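Local coordinates for protein bacterial leucyl aminopeptidase (Legionella pneumophila, PDB 6ESL) that probably removes N-terminal residues from peptides as a secreted zinc aminopeptidase of family M28 that contributes to nutrient acquisition during infection of amoebas, at residues B[141-146]-B[153-158]; B[161-166]-B[229-234]; B[251-256]-B[264-269]; B[258-263]-B[336-341]; B[269-274]-B[340-345]. One frame throughout, in Å; residues are numbered along the deposited sequence.

Contact 1 (B[141-146]-B[153-158])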
# COMPACT_ATOMS: atom_id res chain seq x y z
N THR B 141 -13.68 31.26 3.97
CA THR B 141 -12.53 32.11 3.64
C THR B 141 -12.72 33.60 3.98
O THR B 141 -11.77 34.37 3.91
CB THR B 141 -12.12 31.99 2.18
OG1 THR B 141 -13.21 32.38 1.28
CG2 THR B 141 -11.67 30.55 1.81
N SER B 142 -13.90 33.98 4.43
CA SER B 142 -14.14 35.37 4.77
C SER B 142 -13.80 35.66 6.19
O SER B 142 -13.63 36.85 6.52
CB SER B 142 -15.57 35.76 4.43
OG SER B 142 -16.36 35.31 5.50
N TYR B 143 -13.51 34.65 7.01
CA TYR B 143 -13.01 34.94 8.34
C TYR B 143 -11.57 35.47 8.11
O TYR B 143 -10.87 34.98 7.23
CB TYR B 143 -12.99 33.68 9.20
CG TYR B 143 -14.36 33.09 9.46
CD1 TYR B 143 -15.11 33.49 10.55
CD2 TYR B 143 -14.90 32.14 8.60
CE1 TYR B 143 -16.37 32.95 10.79
CE2 TYR B 143 -16.15 31.60 8.83
CZ TYR B 143 -16.88 32.01 9.92
OH TYR B 143 -18.12 31.47 10.16
N TYR B 144 -11.13 36.45 8.90
CA TYR B 144 -9.81 37.04 8.76
C TYR B 144 -8.75 35.90 8.83
O TYR B 144 -7.79 35.86 8.05
CB TYR B 144 -9.59 38.10 9.84
CG TYR B 144 -8.23 38.73 9.81
CD1 TYR B 144 -7.95 39.72 8.86
CD2 TYR B 144 -7.21 38.35 10.69
CE1 TYR B 144 -6.69 40.29 8.77
CE2 TYR B 144 -5.96 38.92 10.61
CZ TYR B 144 -5.73 39.90 9.64
OH TYR B 144 -4.50 40.46 9.48
N ASN B 145 -8.97 35.00 9.79
CA ASN B 145 -8.30 33.67 9.83
C ASN B 145 -9.19 32.75 10.63
O ASN B 145 -10.25 33.18 11.14
CB ASN B 145 -6.90 33.73 10.35
CG ASN B 145 -6.82 34.20 11.87
OD1 ASN B 145 -7.59 33.74 12.78
ND2 ASN B 145 -5.91 35.12 12.10
N ARG B 146 -8.78 31.47 10.74
CA ARG B 146 -9.53 30.52 11.57
C ARG B 146 -8.59 29.82 12.52
O ARG B 146 -8.77 28.62 12.84
CB ARG B 146 -10.28 29.59 10.66
CG ARG B 146 -11.08 30.28 9.50
CD ARG B 146 -11.85 29.25 8.70
NE ARG B 146 -10.99 28.23 7.98
CZ ARG B 146 -10.47 28.39 6.77
NH1 ARG B 146 -10.59 29.55 6.09
NH2 ARG B 146 -9.86 27.37 6.16
N GLY B 153 -11.47 31.79 15.02
CA GLY B 153 -11.32 30.30 15.11
C GLY B 153 -12.51 29.73 15.83
O GLY B 153 -13.07 28.68 15.45
N VAL B 154 -12.92 30.44 16.87
CA VAL B 154 -14.05 30.00 17.64
C VAL B 154 -15.33 30.16 16.84
O VAL B 154 -16.13 29.22 16.79
CB VAL B 154 -14.16 30.77 19.04
CG1 VAL B 154 -15.45 30.50 19.83
CG2 VAL B 154 -12.93 30.43 19.90
N GLU B 155 -15.53 31.34 16.25
CA GLU B 155 -16.72 31.59 15.42
C GLU B 155 -16.85 30.52 14.29
O GLU B 155 -17.95 30.10 13.92
CB GLU B 155 -16.65 32.99 14.77
CG GLU B 155 -16.77 34.22 15.70
CD GLU B 155 -16.22 35.54 15.04
OE1 GLU B 155 -16.15 35.64 13.77
OE2 GLU B 155 -15.85 36.51 15.79
N THR B 156 -15.69 30.07 13.71
CA THR B 156 -15.75 29.09 12.66
C THR B 156 -16.39 27.84 13.18
O THR B 156 -17.26 27.25 12.55
CB THR B 156 -14.30 28.75 12.14
OG1 THR B 156 -13.68 29.93 11.61
CG2 THR B 156 -14.28 27.65 11.06
N ALA B 157 -15.92 27.36 14.33
CA ALA B 157 -16.45 26.13 14.89
C ALA B 157 -17.99 26.21 15.18
O ALA B 157 -18.77 25.26 14.90
CB ALA B 157 -15.72 25.82 16.20
N ASN B 158 -18.38 27.31 15.86
CA ASN B 158 -19.82 27.61 16.07
C ASN B 158 -20.70 27.59 14.76
O ASN B 158 -21.75 26.97 14.71
CB ASN B 158 -19.96 28.98 16.71
CG ASN B 158 -19.55 29.02 18.15
OD1 ASN B 158 -19.44 28.00 18.81
ND2 ASN B 158 -19.41 30.24 18.67

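Contact 2 (B[161-166]-B[229-234])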
# COMPACT_ATOMS: atom_id res chain seq x y z
N LYS B 161 -21.04 24.03 13.29
CA LYS B 161 -21.95 23.28 14.10
C LYS B 161 -23.42 23.67 13.74
O LYS B 161 -24.24 22.77 13.54
CB LYS B 161 -21.66 23.57 15.58
CG LYS B 161 -22.58 22.88 16.57
CD LYS B 161 -21.96 22.98 17.99
CE LYS B 161 -22.51 21.99 19.00
NZ LYS B 161 -23.88 22.50 19.41
N SER B 162 -23.70 24.97 13.62
CA SER B 162 -25.10 25.48 13.27
C SER B 162 -25.49 24.96 11.93
O SER B 162 -26.60 24.48 11.78
CB SER B 162 -25.18 26.97 13.09
OG SER B 162 -25.02 27.56 14.30
N LYS B 163 -24.57 25.08 10.98
CA LYS B 163 -24.81 24.61 9.61
C LYS B 163 -25.19 23.13 9.61
O LYS B 163 -26.22 22.79 9.12
CB LYS B 163 -23.63 24.97 8.71
CG LYS B 163 -23.77 24.60 7.23
CD LYS B 163 -22.46 24.78 6.49
CE LYS B 163 -22.52 24.50 4.98
NZ LYS B 163 -23.32 25.53 4.21
N PHE B 164 -24.40 22.24 10.20
CA PHE B 164 -24.79 20.83 10.26
C PHE B 164 -26.19 20.67 10.92
O PHE B 164 -27.02 19.91 10.48
CB PHE B 164 -23.77 20.03 11.07
CG PHE B 164 -24.08 18.58 11.14
CD1 PHE B 164 -24.93 18.10 12.09
CD2 PHE B 164 -23.54 17.70 10.22
CE1 PHE B 164 -25.24 16.76 12.12
CE2 PHE B 164 -23.85 16.38 10.22
CZ PHE B 164 -24.69 15.90 11.20
N GLU B 165 -26.42 21.40 11.99
CA GLU B 165 -27.63 21.20 12.80
C GLU B 165 -28.89 21.66 11.99
O GLU B 165 -29.91 20.98 12.03
CB GLU B 165 -27.50 22.02 14.08
CG GLU B 165 -26.76 21.29 15.20
CD GLU B 165 -26.29 22.26 16.31
OE1 GLU B 165 -26.62 23.50 16.37
OE2 GLU B 165 -25.54 21.74 17.14
N GLN B 166 -28.78 22.80 11.29
CA GLN B 166 -29.82 23.35 10.43
C GLN B 166 -30.11 22.42 9.29
O GLN B 166 -31.26 22.18 9.02
CB GLN B 166 -29.45 24.74 9.90
CG GLN B 166 -29.65 25.81 11.01
CD GLN B 166 -28.95 27.12 10.77
OE1 GLN B 166 -28.49 27.42 9.63
NE2 GLN B 166 -28.78 27.88 11.85
N SER B 229 -15.88 20.47 1.05
CA SER B 229 -16.20 19.20 0.43
C SER B 229 -16.91 18.26 1.40
O SER B 229 -17.84 17.60 0.99
CB SER B 229 -14.92 18.51 -0.13
OG SER B 229 -14.30 19.19 -1.20
N ILE B 230 -16.43 18.12 2.66
CA ILE B 230 -17.11 17.17 3.56
C ILE B 230 -18.47 17.71 4.07
O ILE B 230 -19.37 16.93 4.39
CB ILE B 230 -16.26 16.63 4.73
CG1 ILE B 230 -16.00 17.71 5.74
CG2 ILE B 230 -14.96 15.98 4.20
CD1 ILE B 230 -15.51 17.12 7.05
N MET B 231 -18.63 19.04 4.11
CA MET B 231 -19.94 19.63 4.49
C MET B 231 -21.00 19.25 3.48
O MET B 231 -22.13 18.95 3.86
CB MET B 231 -19.86 21.15 4.66
CG MET B 231 -21.22 21.82 5.13
SD MET B 231 -21.65 21.24 6.80
CE MET B 231 -20.50 22.23 7.73
N GLU B 232 -20.65 19.24 2.19
CA GLU B 232 -21.62 18.92 1.14
C GLU B 232 -21.90 17.42 1.15
O GLU B 232 -23.01 17.01 0.99
CB GLU B 232 -21.19 19.44 -0.24
CG GLU B 232 -22.06 18.92 -1.36
CD GLU B 232 -23.52 19.35 -1.34
OE1 GLU B 232 -23.91 20.23 -0.53
OE2 GLU B 232 -24.28 18.74 -2.13
N ALA B 233 -20.88 16.61 1.43
CA ALA B 233 -21.14 15.17 1.57
C ALA B 233 -22.10 14.88 2.79
O ALA B 233 -22.96 14.00 2.71
CB ALA B 233 -19.84 14.41 1.72
N ALA B 234 -21.89 15.61 3.89
CA ALA B 234 -22.75 15.46 5.08
C ALA B 234 -24.21 15.79 4.68
O ALA B 234 -25.12 15.04 5.00
CB ALA B 234 -22.33 16.38 6.24

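Contact 3 (B[251-256]-B[264-269])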
# COMPACT_ATOMS: atom_id res chain seq x y z
N ILE B 251 -16.38 15.17 11.09
CA ILE B 251 -15.62 15.85 12.10
C ILE B 251 -14.81 16.97 11.49
O ILE B 251 -14.08 16.72 10.54
CB ILE B 251 -14.70 14.84 12.85
CG1 ILE B 251 -15.52 13.65 13.33
CG2 ILE B 251 -14.00 15.55 14.02
CD1 ILE B 251 -14.88 12.71 14.33
N TRP B 252 -14.86 18.16 12.09
CA TRP B 252 -14.01 19.24 11.73
C TRP B 252 -13.05 19.50 12.89
O TRP B 252 -13.46 20.00 13.93
CB TRP B 252 -14.76 20.47 11.38
CG TRP B 252 -15.62 20.36 10.07
CD1 TRP B 252 -15.28 20.79 8.84
CD2 TRP B 252 -16.90 19.71 9.92
NE1 TRP B 252 -16.27 20.50 7.93
CE2 TRP B 252 -17.27 19.84 8.56
CE3 TRP B 252 -17.78 19.03 10.80
CZ2 TRP B 252 -18.51 19.34 8.07
CZ3 TRP B 252 -19.00 18.51 10.27
CH2 TRP B 252 -19.34 18.67 8.94
N TYR B 253 -11.76 19.19 12.70
CA TYR B 253 -10.85 19.28 13.79
C TYR B 253 -10.35 20.70 13.99
O TYR B 253 -10.10 21.37 13.04
CB TYR B 253 -9.59 18.38 13.50
CG TYR B 253 -9.94 16.99 13.17
CD1 TYR B 253 -10.36 16.08 14.19
CD2 TYR B 253 -9.80 16.51 11.87
CE1 TYR B 253 -10.60 14.74 13.89
CE2 TYR B 253 -10.16 15.20 11.54
CZ TYR B 253 -10.53 14.33 12.54
OH TYR B 253 -10.82 13.05 12.22
N ALA B 254 -10.17 21.09 15.24
CA ALA B 254 -9.50 22.30 15.62
C ALA B 254 -7.98 22.11 15.56
O ALA B 254 -7.48 20.98 15.73
CB ALA B 254 -9.86 22.62 17.07
N ALA B 255 -7.26 23.23 15.35
CA ALA B 255 -5.87 23.30 15.71
C ALA B 255 -4.98 22.23 15.02
O ALA B 255 -3.98 21.77 15.60
CB ALA B 255 -5.70 23.25 17.27
N GLU B 256 -5.31 21.84 13.81
CA GLU B 256 -4.47 20.98 13.02
C GLU B 256 -3.10 21.61 12.76
O GLU B 256 -2.08 20.89 12.84
CB GLU B 256 -5.14 20.53 11.76
CG GLU B 256 -4.41 19.42 11.01
CD GLU B 256 -3.28 19.91 10.09
OE1 GLU B 256 -3.16 21.17 9.91
OE2 GLU B 256 -2.37 19.07 9.75
N GLN B 264 -6.03 14.83 18.00
CA GLN B 264 -5.57 14.07 19.15
C GLN B 264 -6.62 14.11 20.26
O GLN B 264 -6.87 13.10 20.92
CB GLN B 264 -4.24 14.64 19.66
CG GLN B 264 -3.08 14.46 18.71
CD GLN B 264 -1.80 15.09 19.22
OE1 GLN B 264 -1.50 16.25 18.91
NE2 GLN B 264 -1.04 14.34 20.01
N HIS B 265 -7.23 15.27 20.47
CA HIS B 265 -8.26 15.39 21.49
C HIS B 265 -9.45 14.49 21.13
O HIS B 265 -10.01 13.82 22.00
CB HIS B 265 -8.72 16.84 21.63
CG HIS B 265 -7.89 17.64 22.58
ND1 HIS B 265 -6.72 18.27 22.19
CD2 HIS B 265 -8.05 17.92 23.89
CE1 HIS B 265 -6.20 18.91 23.23
NE2 HIS B 265 -6.99 18.71 24.27
N VAL B 266 -9.82 14.50 19.86
CA VAL B 266 -10.94 13.68 19.38
C VAL B 266 -10.68 12.18 19.52
O VAL B 266 -11.56 11.42 19.92
CB VAL B 266 -11.28 14.00 17.91
CG1 VAL B 266 -12.40 13.09 17.42
CG2 VAL B 266 -11.67 15.46 17.76
N VAL B 267 -9.46 11.77 19.17
CA VAL B 267 -9.08 10.36 19.25
C VAL B 267 -9.11 9.89 20.70
O VAL B 267 -9.56 8.78 21.00
CB VAL B 267 -7.68 10.12 18.67
CG1 VAL B 267 -7.28 8.66 18.84
CG2 VAL B 267 -7.63 10.53 17.21
N GLN B 268 -8.64 10.75 21.59
CA GLN B 268 -8.60 10.46 23.00
C GLN B 268 -10.02 10.42 23.56
O GLN B 268 -10.31 9.55 24.37
CB GLN B 268 -7.76 11.50 23.76
CG GLN B 268 -7.33 11.02 25.14
CD GLN B 268 -6.36 11.99 25.86
OE1 GLN B 268 -6.57 12.36 27.01
NE2 GLN B 268 -5.30 12.36 25.21
N HIS B 269 -10.87 11.35 23.14
CA HIS B 269 -12.26 11.37 23.51
C HIS B 269 -12.93 10.03 23.18
O HIS B 269 -13.64 9.47 24.05
CB HIS B 269 -13.02 12.51 22.86
CG HIS B 269 -14.45 12.62 23.30
ND1 HIS B 269 -15.46 11.88 22.71
CD2 HIS B 269 -15.03 13.33 24.30
CE1 HIS B 269 -16.61 12.15 23.32
NE2 HIS B 269 -16.38 13.04 24.26

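Contact 4 (B[258-263]-B[336-341])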
# COMPACT_ATOMS: atom_id res chain seq x y z
N ARG B 258 -1.41 23.43 14.58
CA ARG B 258 -0.59 23.49 15.84
C ARG B 258 0.04 22.14 16.13
O ARG B 258 0.65 21.97 17.18
CB ARG B 258 -1.42 23.95 17.02
CG ARG B 258 -2.22 25.27 16.68
CD ARG B 258 -1.27 26.46 16.51
NE ARG B 258 -0.46 26.64 17.67
CZ ARG B 258 0.43 27.64 17.84
NH1 ARG B 258 0.56 28.63 16.93
NH2 ARG B 258 1.07 27.77 18.99
N GLY B 259 -0.06 21.23 15.20
CA GLY B 259 0.50 19.88 15.34
C GLY B 259 -0.49 18.72 15.61
O GLY B 259 -0.14 17.70 16.28
N LEU B 260 -1.69 18.84 15.07
CA LEU B 260 -2.72 17.78 15.06
C LEU B 260 -3.47 17.83 16.45
O LEU B 260 -3.97 16.82 16.91
CB LEU B 260 -2.20 16.40 14.74
CG LEU B 260 -1.23 16.24 13.54
CD1 LEU B 260 -1.05 14.75 13.21
CD2 LEU B 260 -1.84 16.88 12.34
N VAL B 261 -3.41 18.98 17.12
CA VAL B 261 -3.93 19.03 18.45
C VAL B 261 -5.37 18.55 18.62
O VAL B 261 -5.67 17.80 19.54
CB VAL B 261 -3.81 20.47 19.05
CG1 VAL B 261 -4.32 20.51 20.52
CG2 VAL B 261 -2.35 20.89 19.04
N GLY B 262 -6.26 19.02 17.75
CA GLY B 262 -7.67 18.73 17.82
C GLY B 262 -7.96 17.29 17.54
O GLY B 262 -8.71 16.65 18.29
N SER B 263 -7.31 16.74 16.52
CA SER B 263 -7.51 15.35 16.15
C SER B 263 -7.12 14.46 17.32
O SER B 263 -7.78 13.46 17.60
CB SER B 263 -6.69 14.99 14.91
OG SER B 263 -5.30 15.18 15.15
N HIS B 336 -5.34 12.36 9.85
CA HIS B 336 -5.38 10.91 9.77
C HIS B 336 -4.30 10.28 10.63
O HIS B 336 -4.51 9.17 11.15
CB HIS B 336 -5.19 10.45 8.32
CG HIS B 336 -3.94 10.97 7.71
ND1 HIS B 336 -3.78 12.32 7.36
CD2 HIS B 336 -2.76 10.34 7.41
CE1 HIS B 336 -2.53 12.46 6.88
NE2 HIS B 336 -1.90 11.27 6.91
N ALA B 337 -3.20 10.99 10.86
CA ALA B 337 -2.10 10.43 11.62
C ALA B 337 -2.46 10.14 13.05
O ALA B 337 -1.92 9.20 13.66
CB ALA B 337 -0.85 11.33 11.53
N SER B 338 -3.29 11.02 13.63
CA SER B 338 -3.81 10.83 14.95
C SER B 338 -4.54 9.50 15.17
O SER B 338 -4.31 8.85 16.22
CB SER B 338 -4.64 12.04 15.38
OG SER B 338 -3.84 13.24 15.26
N TRP B 339 -5.31 9.08 14.17
CA TRP B 339 -6.00 7.80 14.16
C TRP B 339 -5.04 6.64 13.92
O TRP B 339 -5.03 5.61 14.67
CB TRP B 339 -7.14 7.82 13.15
CG TRP B 339 -8.20 8.78 13.41
CD1 TRP B 339 -8.34 10.02 12.82
CD2 TRP B 339 -9.30 8.68 14.37
NE1 TRP B 339 -9.42 10.65 13.33
CE2 TRP B 339 -10.05 9.85 14.27
CE3 TRP B 339 -9.75 7.69 15.22
CZ2 TRP B 339 -11.16 10.07 15.01
CZ3 TRP B 339 -10.92 7.93 15.98
CH2 TRP B 339 -11.59 9.08 15.86
N ASN B 340 -4.16 6.86 12.97
CA ASN B 340 -3.20 5.82 12.58
C ASN B 340 -2.30 5.41 13.77
O ASN B 340 -1.88 4.21 13.89
CB ASN B 340 -2.35 6.27 11.44
CG ASN B 340 -1.33 5.23 10.99
OD1 ASN B 340 -0.15 5.43 11.19
ND2 ASN B 340 -1.79 4.19 10.25
N GLU B 341 -1.90 6.40 14.54
CA GLU B 341 -1.10 6.13 15.76
C GLU B 341 -1.77 5.22 16.74
O GLU B 341 -1.09 4.60 17.48
CB GLU B 341 -0.75 7.39 16.55
CG GLU B 341 0.54 8.02 16.05
CD GLU B 341 0.96 9.32 16.78
OE1 GLU B 341 1.74 10.11 16.09
OE2 GLU B 341 0.50 9.56 17.96

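Contact 5 (B[269-274]-B[340-345])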
# COMPACT_ATOMS: atom_id res chain seq x y z
N HIS B 269 -10.87 11.35 23.14
CA HIS B 269 -12.26 11.37 23.51
C HIS B 269 -12.93 10.03 23.18
O HIS B 269 -13.64 9.47 24.05
CB HIS B 269 -13.02 12.51 22.86
CG HIS B 269 -14.45 12.62 23.30
ND1 HIS B 269 -15.46 11.88 22.71
CD2 HIS B 269 -15.03 13.33 24.30
CE1 HIS B 269 -16.61 12.15 23.32
NE2 HIS B 269 -16.38 13.04 24.26
N PHE B 270 -12.71 9.54 21.96
CA PHE B 270 -13.32 8.30 21.52
C PHE B 270 -12.78 7.10 22.30
O PHE B 270 -13.53 6.16 22.57
CB PHE B 270 -13.06 8.03 20.03
CG PHE B 270 -14.07 8.70 19.09
CD1 PHE B 270 -14.31 10.03 19.13
CD2 PHE B 270 -14.69 7.96 18.11
CE1 PHE B 270 -15.24 10.64 18.26
CE2 PHE B 270 -15.57 8.58 17.19
CZ PHE B 270 -15.83 9.91 17.26
N GLN B 271 -11.49 7.10 22.64
CA GLN B 271 -10.89 6.01 23.37
C GLN B 271 -11.45 5.97 24.84
O GLN B 271 -11.84 4.94 25.30
CB GLN B 271 -9.41 6.19 23.36
CG GLN B 271 -8.68 5.06 23.96
CD GLN B 271 -7.14 5.15 23.79
OE1 GLN B 271 -6.52 6.07 23.11
NE2 GLN B 271 -6.48 4.16 24.45
N GLU B 272 -11.54 7.12 25.49
CA GLU B 272 -12.03 7.24 26.84
C GLU B 272 -13.52 6.98 26.97
O GLU B 272 -13.95 6.56 28.05
CB GLU B 272 -11.76 8.63 27.36
CG GLU B 272 -10.30 8.94 27.62
CD GLU B 272 -10.06 10.45 27.81
OE1 GLU B 272 -10.98 11.30 27.50
OE2 GLU B 272 -8.95 10.76 28.25
N GLN B 273 -14.26 7.10 25.88
CA GLN B 273 -15.69 6.79 25.85
C GLN B 273 -15.95 5.45 25.16
O GLN B 273 -17.10 5.09 24.91
CB GLN B 273 -16.46 7.91 25.15
CG GLN B 273 -16.34 9.27 25.82
CD GLN B 273 -16.85 9.26 27.25
OE1 GLN B 273 -17.35 8.25 27.74
NE2 GLN B 273 -16.74 10.40 27.92
N SER B 274 -14.88 4.70 24.85
CA SER B 274 -15.02 3.42 24.13
C SER B 274 -16.02 3.58 22.99
O SER B 274 -17.07 2.95 22.98
CB SER B 274 -15.52 2.30 25.07
OG SER B 274 -14.76 2.19 26.26
N ASN B 340 -4.16 6.86 12.97
CA ASN B 340 -3.20 5.82 12.58
C ASN B 340 -2.30 5.41 13.77
O ASN B 340 -1.88 4.21 13.89
CB ASN B 340 -2.35 6.27 11.44
CG ASN B 340 -1.33 5.23 10.99
OD1 ASN B 340 -0.15 5.43 11.19
ND2 ASN B 340 -1.79 4.19 10.25
N GLU B 341 -1.90 6.40 14.54
CA GLU B 341 -1.10 6.13 15.76
C GLU B 341 -1.77 5.22 16.74
O GLU B 341 -1.09 4.60 17.48
CB GLU B 341 -0.75 7.39 16.55
CG GLU B 341 0.54 8.02 16.05
CD GLU B 341 0.96 9.32 16.78
OE1 GLU B 341 1.74 10.11 16.09
OE2 GLU B 341 0.50 9.56 17.96
N GLU B 342 -3.08 5.18 16.81
CA GLU B 342 -3.80 4.28 17.71
C GLU B 342 -4.27 3.04 16.96
O GLU B 342 -5.22 2.41 17.39
CB GLU B 342 -5.00 4.99 18.33
CG GLU B 342 -4.60 6.25 19.10
CD GLU B 342 -3.80 5.96 20.34
OE1 GLU B 342 -4.33 5.25 21.18
OE2 GLU B 342 -2.66 6.48 20.51
N ASP B 343 -3.61 2.71 15.85
CA ASP B 343 -3.96 1.60 14.97
C ASP B 343 -5.39 1.55 14.52
O ASP B 343 -5.96 0.51 14.42
CB ASP B 343 -3.59 0.27 15.65
CG ASP B 343 -2.12 0.15 15.87
OD1 ASP B 343 -1.32 0.25 14.92
OD2 ASP B 343 -1.74 0.01 17.02
N ILE B 344 -6.02 2.69 14.29
CA ILE B 344 -7.35 2.72 13.72
C ILE B 344 -7.11 2.95 12.22
O ILE B 344 -6.37 3.85 11.88
CB ILE B 344 -8.18 3.81 14.40
CG1 ILE B 344 -8.51 3.34 15.85
CG2 ILE B 344 -9.44 4.05 13.62
CD1 ILE B 344 -9.05 4.42 16.79
N PRO B 345 -7.71 2.11 11.32
CA PRO B 345 -7.47 2.25 9.89
C PRO B 345 -7.88 3.65 9.35
O PRO B 345 -8.98 4.08 9.61
CB PRO B 345 -8.34 1.13 9.29
CG PRO B 345 -8.33 0.06 10.36
CD PRO B 345 -8.56 0.93 11.57

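Contact 1 (B[141-146]-B[153-158])
Tyr-143 and Arg-146 pack on Thr-156 in a largely buried van der Waals contact, where the loop following helix 130-142 turns back against the early part of helix 151-170. No hydrogen bond joins the two segments. The hydroxyl of Thr-156 serves as the common surface. Its OG1 stands 3.8 Å above the ring plane of Tyr-143, over the centre of one face, and lies 3.4 Å from Arg-146 CG. Although it faces carbon on both of these sides, OG1 is satisfied by a hydrogen bond with Thr-152 O, one turn earlier. Glu-155 meets the same ring obliquely with both CB, 4.0 Å from Tyr-143 CE1, and its carboxylate oxygen OE1, equally near; the carboxylate is inclined 48° to the ring. The backbones come close at one point, with Arg-146 CA 4.0 Å from Gly-153 CA. The Arg-146 chain runs past Thr-156, bends at chi3 (-62°) and carries its guanidinium to the carbonyls of Met-210, Pro-218 and Gly-219, which should hold it firmly. Gln-188 of strand 188-195 bonds through NE2 to the carbonyls of both Arg-146 and Gly-153, tying the loop to the helix, while Ala-157 and Asn-158 rest on Phe-180 of strand 176-183.

Contact 2 (B[161-166]-B[229-234])
Phe-164 and Lys-163 of helix 151-170 make apolar contact with Ala-234 and Met-231 of helix 220-239. The two segments run nearly parallel, their axes 10.9 Å apart and inclined by 21°, and no hydrogen bond passes between them. Phe-164 offers the edge of its ring: CE2 is 4.3 Å from Ala-234 CB, which lies near the ring plane. Its CG stands opposite the backbone N (chi1 -178°), and this swings the ring toward the neighbouring helix. Met-231 folds at chi2 and chi3; as modelled, its thioether lies along the Lys-163 methylenes, though Lys-163 CE and Met-231 CG are impossibly close and the detail is doubtful.

Polar interactions surround this packing. Lys-163 NZ makes a weak hydrogen bond to Thr-136 OG1 of helix 130-142. Glu-165 OE2 accepts Lys-161 NZ at 2.9 Å through its syn lone pair, in a salt bridge within the helix; the lysine also makes a cation-pi contact with Phe-180, and OE2 is shared with Thr-178 OG1. Both helices lie over the large mixed sheet, Phe-164 touching strands 176-183 and 188-195, Met-231 and Ala-234 touching strand 248-253, while Ala-233 packs on helix 373-391.

Contact 3 (B[251-256]-B[264-269])
Val-266 reaches from helix 261-272 to strand 248-253 and divides its two methyls between Ile-251 and Tyr-253. With CG1 anti to the backbone N (chi1 177°), that methyl is directed at the isoleucine, 4.0 Å from Ile-251 CD1, and CG2 is left for the tyrosine. Ile-251 answers with an extended outer chain (chi2 -167°), its CD1 sliding past the valine in the opposite sense. Tyr-253 has CG anti to its carbonyl carbon (chi1 -53°), which brings the ring over toward Val-266 although the bond from CA to CB does not point there. The ring stands edge-on: Val-266 CG2 lies in its plane, 3.9 Å from Tyr-253 CD1, and the two side chains cross at about a right angle. At its far end the phenol is anchored by a hydrogen bond with Trp-339 NE1, which helps to fix that edge. Trp-339 also packs against Val-266. His-265 stacks on His-77 of the second subunit. A strand, a short loop and a helix returning over the sheet form an alpha/beta unit of the M28 zinc-peptidase fold, and the connection from strand to helix carries Glu-257, a ligand of a zinc ion in this structure.

Contact 4 (B[258-263]-B[336-341])
Ser-263 and Ser-338 mark the closest backbone approach, 6.0 Å between CA atoms, where the start of helix 261-272 meets the short helix 336-340 in the M28 alpha/beta fold. Two residues of positive phi lead into the longer helix. Gly-259 has backbone angles (105°/32°) that would jam a side chain against the preceding carbonyl, and Leu-260, at the N-cap position, also has positive phi, which is uncommon for a residue other than glycine. In the shorter helix, Glu-341 N bonds to Ala-337 O.

This entry turn places Leu-260 over the second segment, where its CD1 packs 3.8 Å from Ala-337 CB and its CB lies 3.6 Å from Ser-338 OG. The leucine side chain is also about 8 Å from a bound zinc ion and touches Val-73 of the second subunit. Arg-258 forms a salt bridge with Glu-22 of the second subunit, so this loop lies near the metal site and at the subunit interface.

Ser-263 OG sits between its backbone N and carbonyl carbon (chi1 60°), a rotamer that places it near both Ser-338 OG and Leu-260 O, the latter 2.7 Å from Ser-263 OG; Asp-335 OD1 is a weak further partner. The two hydroxyls share a hydrogen bond in which either may donate, but 2.4 Å between Ser-263 OG and Ser-338 OG is too short for the exact geometry to be trusted.

Contact 5 (B[269-274]-B[340-345])
Gln-271 and Glu-342 make the one side-chain approach between the end of helix 261-272 and the turn after helix 336-340, a small surface contact burying 59 Å² in all. Along the first segment, His-269 comes ahead of it and faces another way: CG of Gln-273 lies 3.8 Å above one face of its imidazole, offset toward the rim, and the ring also meets Phe-179 of strand 176-183. Phe-270 follows and turns inward, setting its ring edge-to-face with both Trp-339 and Tyr-249 and packing on Val-277.

Gln-271 then extends outward. Its CG is anti to the backbone N (chi1 -174°) and the chain stays straight beyond, carrying the amide across the glutamate at about a right angle, with amide and carboxylate planes 37° apart. As modelled, Gln-271 OE1 is 3.0 Å from Glu-342 OE1; the amide is probably turned over, and once turned back the pair may be a hydrogen bond. Glu-342 bends at chi2 (-67°) to meet it. Its backbone belongs to a type I turn in which Asp-343 N bonds to Asn-340 O, and Asp-343, with positive phi, ends helix 336-340 in a Schellman motif. This turn leads into strand 346-350, which runs parallel to strand 277-282, the strand entered from the first segment.

Past Glu-272, Gln-273 is the first residue to leave helical geometry. Ser-274 takes positive phi as the C-prime residue of a second Schellman motif, its N bonded to Gln-271 O at 3.1 Å while Ile-275 N reaches Phe-270 O.

Overall arrangement
Contacts 4, 3 and 5 succeed one another along helix 261-272, from the turn that leads into it to its C-terminal end. The centres of contacts 3 and 4 are about 7 Å apart, and those of contacts 4 and 5 about 11 Å; Ala-255 O to Val-261 N, 3.2 Å, probably a hydrogen bond, links contacts 3 and 4. Contacts 1 and 2 share helix 151-170, their centres about 15 Å apart. Contact 2 joins contact 3 where Met-231 CE lies 3.5 Å from Trp-252 CZ2. Contacts 1, 3 and 4 lie nearest the zinc ions, whose ligands include Asp-222 and Glu-257: the side chains of Arg-146, Tyr-253 and Leu-260 are about 8, 9 and 8 Å from one.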